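L-glyceraldehyde 3-phosphate reductase (Clostridium beijerinckii, PDB 6HG6) probably reduces aldehydes such as methylglyoxal and furfural, binding NADPH as cofactor in an aldo-keto reductase TIM barrel. Local coordinates at residues A[3-15]-A[48-60]. Residues are numbered along the deposited sequence; the frame is centred on the assembly and turned at random.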
loop_
_atom_site.group_PDB
_atom_site.type_symbol
_atom_site.label_atom_id
_atom_site.label_comp_id
_atom_site.label_asym_id
_atom_site.label_seq_id
_atom_site.Cartn_x
_atom_site.Cartn_y
_atom_site.Cartn_z
ATOM N N TYR A 3 9.727 23.470 -6.300
ATOM C CA TYR A 3 10.001 22.018 -6.482
ATOM C C TYR A 3 9.893 21.689 -7.966
ATOM O O TYR A 3 8.906 22.013 -8.576
ATOM C CB TYR A 3 9.030 21.086 -5.768
ATOM C CG TYR A 3 9.165 19.627 -6.157
ATOM C CD1 TYR A 3 10.342 18.924 -5.930
ATOM C CD2 TYR A 3 8.126 18.952 -6.774
ATOM C CE1 TYR A 3 10.455 17.580 -6.244
ATOM C CE2 TYR A 3 8.229 17.610 -7.113
ATOM C CZ TYR A 3 9.398 16.924 -6.849
ATOM O OH TYR A 3 9.495 15.598 -7.166
ATOM N N GLN A 4 10.909 21.048 -8.508
ATOM C CA GLN A 4 10.909 20.556 -9.908
ATOM C C GLN A 4 11.364 19.111 -9.825
ATOM O O GLN A 4 12.455 18.862 -9.305
ATOM C CB GLN A 4 11.856 21.338 -10.809
ATOM C CG GLN A 4 11.435 22.776 -11.069
ATOM C CD GLN A 4 12.460 23.425 -11.969
ATOM O OE1 GLN A 4 13.202 24.326 -11.551
ATOM N NE2 GLN A 4 12.592 22.893 -13.181
ATOM N N ALA A 5 10.495 18.216 -10.260
ATOM C CA ALA A 5 10.733 16.772 -10.168
ATOM C C ALA A 5 12.018 16.477 -10.922
ATOM O O ALA A 5 12.331 17.178 -11.899
ATOM C CB ALA A 5 9.573 16.006 -10.713
ATOM N N SER A 6 12.800 15.567 -10.368
ATOM C CA SER A 6 14.065 15.124 -10.967
ATOM C C SER A 6 13.823 14.628 -12.400
ATOM O O SER A 6 12.968 13.776 -12.581
ATOM C CB SER A 6 14.658 14.042 -10.147
ATOM O OG SER A 6 15.797 13.544 -10.813
ATOM N N LYS A 7 14.628 15.080 -13.354
ATOM C CA LYS A 7 14.562 14.589 -14.749
ATOM C C LYS A 7 14.955 13.102 -14.803
ATOM O O LYS A 7 14.571 12.435 -15.753
ATOM C CB LYS A 7 15.486 15.417 -15.644
ATOM C CG LYS A 7 15.027 16.841 -15.964
ATOM C CD LYS A 7 13.535 17.011 -16.323
ATOM C CE LYS A 7 13.232 17.989 -17.446
ATOM N NZ LYS A 7 14.194 19.118 -17.503
ATOM N N ASN A 8 15.641 12.576 -13.795
ATOM C CA ASN A 8 16.091 11.158 -13.760
ATOM C C ASN A 8 15.078 10.265 -13.042
ATOM O O ASN A 8 15.365 9.093 -12.849
ATOM C CB ASN A 8 17.443 11.048 -13.045
ATOM C CG ASN A 8 18.549 11.784 -13.762
ATOM O OD1 ASN A 8 18.596 11.835 -14.995
ATOM N ND2 ASN A 8 19.483 12.328 -12.999
ATOM N N ARG A 9 13.897 10.758 -12.683
ATOM C CA ARG A 9 12.991 10.000 -11.785
ATOM C C ARG A 9 12.483 8.697 -12.400
ATOM O O ARG A 9 12.131 7.838 -11.625
ATOM C CB ARG A 9 11.847 10.886 -11.313
ATOM C CG ARG A 9 10.911 11.298 -12.429
ATOM C CD ARG A 9 9.903 12.280 -11.914
ATOM N NE ARG A 9 9.014 12.796 -12.935
ATOM C CZ ARG A 9 9.301 13.777 -13.767
ATOM N NH1 ARG A 9 10.498 14.338 -13.811
ATOM N NH2 ARG A 9 8.393 14.157 -14.630
ATOM N N TYR A 10 12.531 8.488 -13.721
ATOM C CA TYR A 10 12.051 7.212 -14.298
ATOM C C TYR A 10 13.229 6.326 -14.709
ATOM O O TYR A 10 12.993 5.297 -15.305
ATOM C CB TYR A 10 11.097 7.488 -15.464
ATOM C CG TYR A 10 9.891 8.297 -15.071
ATOM C CD1 TYR A 10 9.066 7.829 -14.076
ATOM C CD2 TYR A 10 9.580 9.522 -15.650
ATOM C CE1 TYR A 10 7.959 8.528 -13.640
ATOM C CE2 TYR A 10 8.480 10.248 -15.214
ATOM C CZ TYR A 10 7.666 9.757 -14.208
ATOM O OH TYR A 10 6.551 10.364 -13.726
ATOM N N ASN A 11 14.452 6.675 -14.356
ATOM C CA ASN A 11 15.642 5.928 -14.836
ATOM C C ASN A 11 15.869 4.598 -14.115
ATOM O O ASN A 11 16.463 3.709 -14.759
ATOM C CB ASN A 11 16.873 6.813 -14.752
ATOM C CG ASN A 11 16.788 7.884 -15.816
ATOM O OD1 ASN A 11 17.652 8.755 -15.918
ATOM N ND2 ASN A 11 15.783 7.770 -16.654
ATOM N N GLU A 12 15.424 4.425 -12.873
ATOM C CA GLU A 12 15.813 3.227 -12.079
ATOM C C GLU A 12 14.613 2.430 -11.599
ATOM O O GLU A 12 14.686 1.200 -11.591
ATOM C CB GLU A 12 16.593 3.659 -10.836
ATOM C CG GLU A 12 17.942 4.278 -11.160
ATOM C CD GLU A 12 18.973 3.270 -11.626
ATOM O OE1 GLU A 12 19.836 3.671 -12.420
ATOM O OE2 GLU A 12 18.940 2.092 -11.150
ATOM N N MET A 13 13.562 3.105 -11.155
ATOM C CA MET A 13 12.413 2.396 -10.565
ATOM C C MET A 13 11.858 1.419 -11.608
ATOM O O MET A 13 11.892 1.729 -12.794
ATOM C CB MET A 13 11.345 3.416 -10.139
ATOM C CG MET A 13 10.138 2.798 -9.559
ATOM S SD MET A 13 10.367 1.626 -8.201
ATOM C CE MET A 13 11.246 2.587 -6.972
ATOM N N LYS A 14 11.373 0.263 -11.192
ATOM C CA LYS A 14 10.632 -0.666 -12.083
ATOM C C LYS A 14 9.132 -0.524 -11.812
ATOM O O LYS A 14 8.752 -0.204 -10.679
ATOM C CB LYS A 14 11.125 -2.090 -11.876
ATOM C CG LYS A 14 12.583 -2.274 -12.282
ATOM C CD LYS A 14 13.012 -3.730 -12.318
ATOM C CE LYS A 14 14.398 -3.907 -12.884
ATOM N NZ LYS A 14 14.857 -5.301 -12.700
ATOM N N TYR A 15 8.317 -0.732 -12.842
ATOM C CA TYR A 15 6.843 -0.577 -12.826
ATOM C C TYR A 15 6.223 -1.903 -13.236
ATOM O O TYR A 15 6.759 -2.554 -14.167
ATOM C CB TYR A 15 6.400 0.590 -13.725
ATOM C CG TYR A 15 7.008 1.890 -13.269
ATOM C CD1 TYR A 15 6.406 2.671 -12.293
ATOM C CD2 TYR A 15 8.225 2.311 -13.778
ATOM C CE1 TYR A 15 7.029 3.811 -11.819
ATOM C CE2 TYR A 15 8.868 3.442 -13.305
ATOM C CZ TYR A 15 8.245 4.211 -12.331
ATOM O OH TYR A 15 8.935 5.306 -11.888
ATOM N N LEU A 48 9.376 14.353 1.993
ATOM C CA LEU A 48 9.186 12.891 1.847
ATOM C C LEU A 48 8.517 12.614 0.493
ATOM O O LEU A 48 8.976 11.710 -0.228
ATOM C CB LEU A 48 8.334 12.314 2.983
ATOM C CG LEU A 48 9.021 12.195 4.331
ATOM C CD1 LEU A 48 8.022 11.716 5.390
ATOM C CD2 LEU A 48 10.182 11.244 4.232
ATOM N N CYS A 49 7.500 13.382 0.151
ATOM C CA CYS A 49 6.769 13.208 -1.129
ATOM C C CYS A 49 7.698 13.493 -2.307
ATOM O O CYS A 49 7.688 12.712 -3.238
ATOM C CB CYS A 49 5.539 14.089 -1.184
ATOM S SG CYS A 49 4.259 13.496 -0.047
ATOM N N PHE A 50 8.428 14.593 -2.258
ATOM C CA PHE A 50 9.361 15.010 -3.309
ATOM C C PHE A 50 10.421 13.920 -3.468
ATOM O O PHE A 50 10.770 13.571 -4.613
ATOM C CB PHE A 50 10.016 16.348 -2.972
ATOM C CG PHE A 50 9.058 17.509 -2.848
ATOM C CD1 PHE A 50 7.813 17.498 -3.454
ATOM C CD2 PHE A 50 9.505 18.687 -2.260
ATOM C CE1 PHE A 50 6.948 18.580 -3.332
ATOM C CE2 PHE A 50 8.663 19.783 -2.178
ATOM C CZ PHE A 50 7.405 19.735 -2.736
ATOM N N THR A 51 10.974 13.419 -2.358
ATOM C CA THR A 51 11.997 12.350 -2.418
ATOM C C THR A 51 11.391 11.117 -3.092
ATOM O O THR A 51 12.032 10.567 -3.980
ATOM C CB THR A 51 12.552 12.012 -1.032
ATOM O OG1 THR A 51 13.082 13.230 -0.514
ATOM C CG2 THR A 51 13.609 10.943 -1.110
ATOM N N ALA A 52 10.170 10.737 -2.735
ATOM C CA ALA A 52 9.499 9.554 -3.285
ATOM C C ALA A 52 9.391 9.707 -4.814
ATOM O O ALA A 52 9.866 8.838 -5.564
ATOM C CB ALA A 52 8.148 9.392 -2.668
ATOM N N PHE A 53 8.810 10.814 -5.258
ATOM C CA PHE A 53 8.565 11.046 -6.701
ATOM C C PHE A 53 9.893 11.164 -7.442
ATOM O O PHE A 53 9.996 10.647 -8.564
ATOM C CB PHE A 53 7.660 12.258 -6.902
ATOM C CG PHE A 53 7.171 12.452 -8.318
ATOM C CD1 PHE A 53 6.489 11.435 -8.950
ATOM C CD2 PHE A 53 7.334 13.659 -8.968
ATOM C CE1 PHE A 53 6.059 11.574 -10.275
ATOM C CE2 PHE A 53 6.899 13.819 -10.277
ATOM C CZ PHE A 53 6.257 12.776 -10.923
ATOM N N ASP A 54 10.899 11.828 -6.866
ATOM C CA ASP A 54 12.202 12.008 -7.540
ATOM C C ASP A 54 12.862 10.652 -7.797
ATOM O O ASP A 54 13.742 10.613 -8.643
ATOM C CB ASP A 54 13.138 12.903 -6.731
ATOM C CG ASP A 54 12.852 14.388 -6.848
ATOM O OD1 ASP A 54 11.997 14.768 -7.638
ATOM O OD2 ASP A 54 13.600 15.155 -6.193
ATOM N N ASN A 55 12.504 9.623 -7.011
ATOM C CA ASN A 55 13.072 8.246 -7.097
ATOM C C ASN A 55 12.116 7.312 -7.842
ATOM O O ASN A 55 12.316 6.084 -7.794
ATOM C CB ASN A 55 13.411 7.744 -5.699
ATOM C CG ASN A 55 14.651 8.445 -5.207
ATOM O OD1 ASN A 55 14.571 9.440 -4.480
ATOM N ND2 ASN A 55 15.787 8.048 -5.717
ATOM N N GLY A 56 11.107 7.873 -8.510
ATOM C CA GLY A 56 10.195 7.120 -9.392
ATOM C C GLY A 56 9.023 6.512 -8.700
ATOM O O GLY A 56 8.259 5.816 -9.378
ATOM N N ILE A 57 8.794 6.816 -7.419
ATOM C CA ILE A 57 7.580 6.355 -6.716
ATOM C C ILE A 57 6.424 7.239 -7.190
ATOM O O ILE A 57 6.358 8.424 -6.829
ATOM C CB ILE A 57 7.732 6.335 -5.200
ATOM C CG1 ILE A 57 8.902 5.421 -4.847
ATOM C CG2 ILE A 57 6.447 5.846 -4.616
ATOM C CD1 ILE A 57 9.327 5.520 -3.387
ATOM N N THR A 58 5.527 6.657 -7.986
ATOM C CA THR A 58 4.427 7.408 -8.613
ATOM C C THR A 58 3.126 7.173 -7.866
ATOM O O THR A 58 2.081 7.737 -8.309
ATOM C CB THR A 58 4.292 6.979 -10.072
ATOM O OG1 THR A 58 4.111 5.558 -10.129
ATOM C CG2 THR A 58 5.499 7.384 -10.859
ATOM N N HIS A 59 3.128 6.276 -6.900
ATOM C CA HIS A 59 1.887 5.880 -6.209
ATOM C C HIS A 59 1.958 6.309 -4.753
ATOM O O HIS A 59 2.900 5.900 -4.056
ATOM C CB HIS A 59 1.610 4.409 -6.408
ATOM C CG HIS A 59 0.443 3.936 -5.633
ATOM N ND1 HIS A 59 -0.699 4.746 -5.462
ATOM C CD2 HIS A 59 0.173 2.754 -5.037
ATOM C CE1 HIS A 59 -1.581 4.059 -4.740
ATOM N NE2 HIS A 59 -1.094 2.833 -4.502
ATOM N N PHE A 60 1.013 7.164 -4.372
ATOM C CA PHE A 60 0.785 7.661 -3.007
ATOM C C PHE A 60 -0.515 7.046 -2.510
ATOM O O PHE A 60 -1.574 7.238 -3.140
ATOM C CB PHE A 60 0.784 9.192 -2.965
ATOM C CG PHE A 60 2.146 9.751 -3.259
ATOM C CD1 PHE A 60 2.525 9.974 -4.568
ATOM C CD2 PHE A 60 3.073 9.975 -2.258
ATOM C CE1 PHE A 60 3.795 10.444 -4.862
ATOM C CE2 PHE A 60 4.349 10.440 -2.548
ATOM C CZ PHE A 60 4.704 10.695 -3.851
HETATM O O HOH W 1 13.864 17.468 -7.509
HETATM O O HOH W 2 16.248 10.697 -9.481
#
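Arg9 and Gly56 bring the two backbones closest, their CA atoms 4.7 Å apart, where the irregular N-terminal segment 3-15, bent by two type I turns, passes over the C-terminal end of helix 42-54. A Schellman motif closes that helix, with Gly56 as its C-prime residue. Its positive phi suits glycine, and the bare Gly56 CA lies against the incoming chain, 3.0 Å from Arg9 O.

Tyr3 lies flat on Phe50 in an offset stack, ring centroids 3.9 Å apart and planes only 5° from parallel. A chi1 of 170° swings the tyrosine ring away from the backbone N, and Tyr3 OH reaches on to donate to Asp54 OD1 at 2.7 Å. From the opposite face of the carboxylate, Ser6 N donates to the same Asp54 OD1 over 3.0 Å, nearly straight at 167°. One aspartate oxygen thus ties down two points of the incoming chain, while a water links OD2 to Gln4 O.

Phe53 receives Arg9 CD over one ring face, 4.0 Å from the centroid, and the methyl of Ala5 touches CE2 obliquely. The arginine combines this aliphatic packing with polar anchoring: NH1 binds Ser6 O, and NH2 forms a salt bridge with Glu91, which is also hydrogen-bonded to Tyr10 OH. Farther along, Tyr15 OH donates in the carbonyl plane to a lone pair of Gly56 O at 2.6 Å.

The N-terminal segment is thereby fastened outside the TIM barrel, across the first αβ connection, which leads from helix 42-54 into barrel strand 59-61.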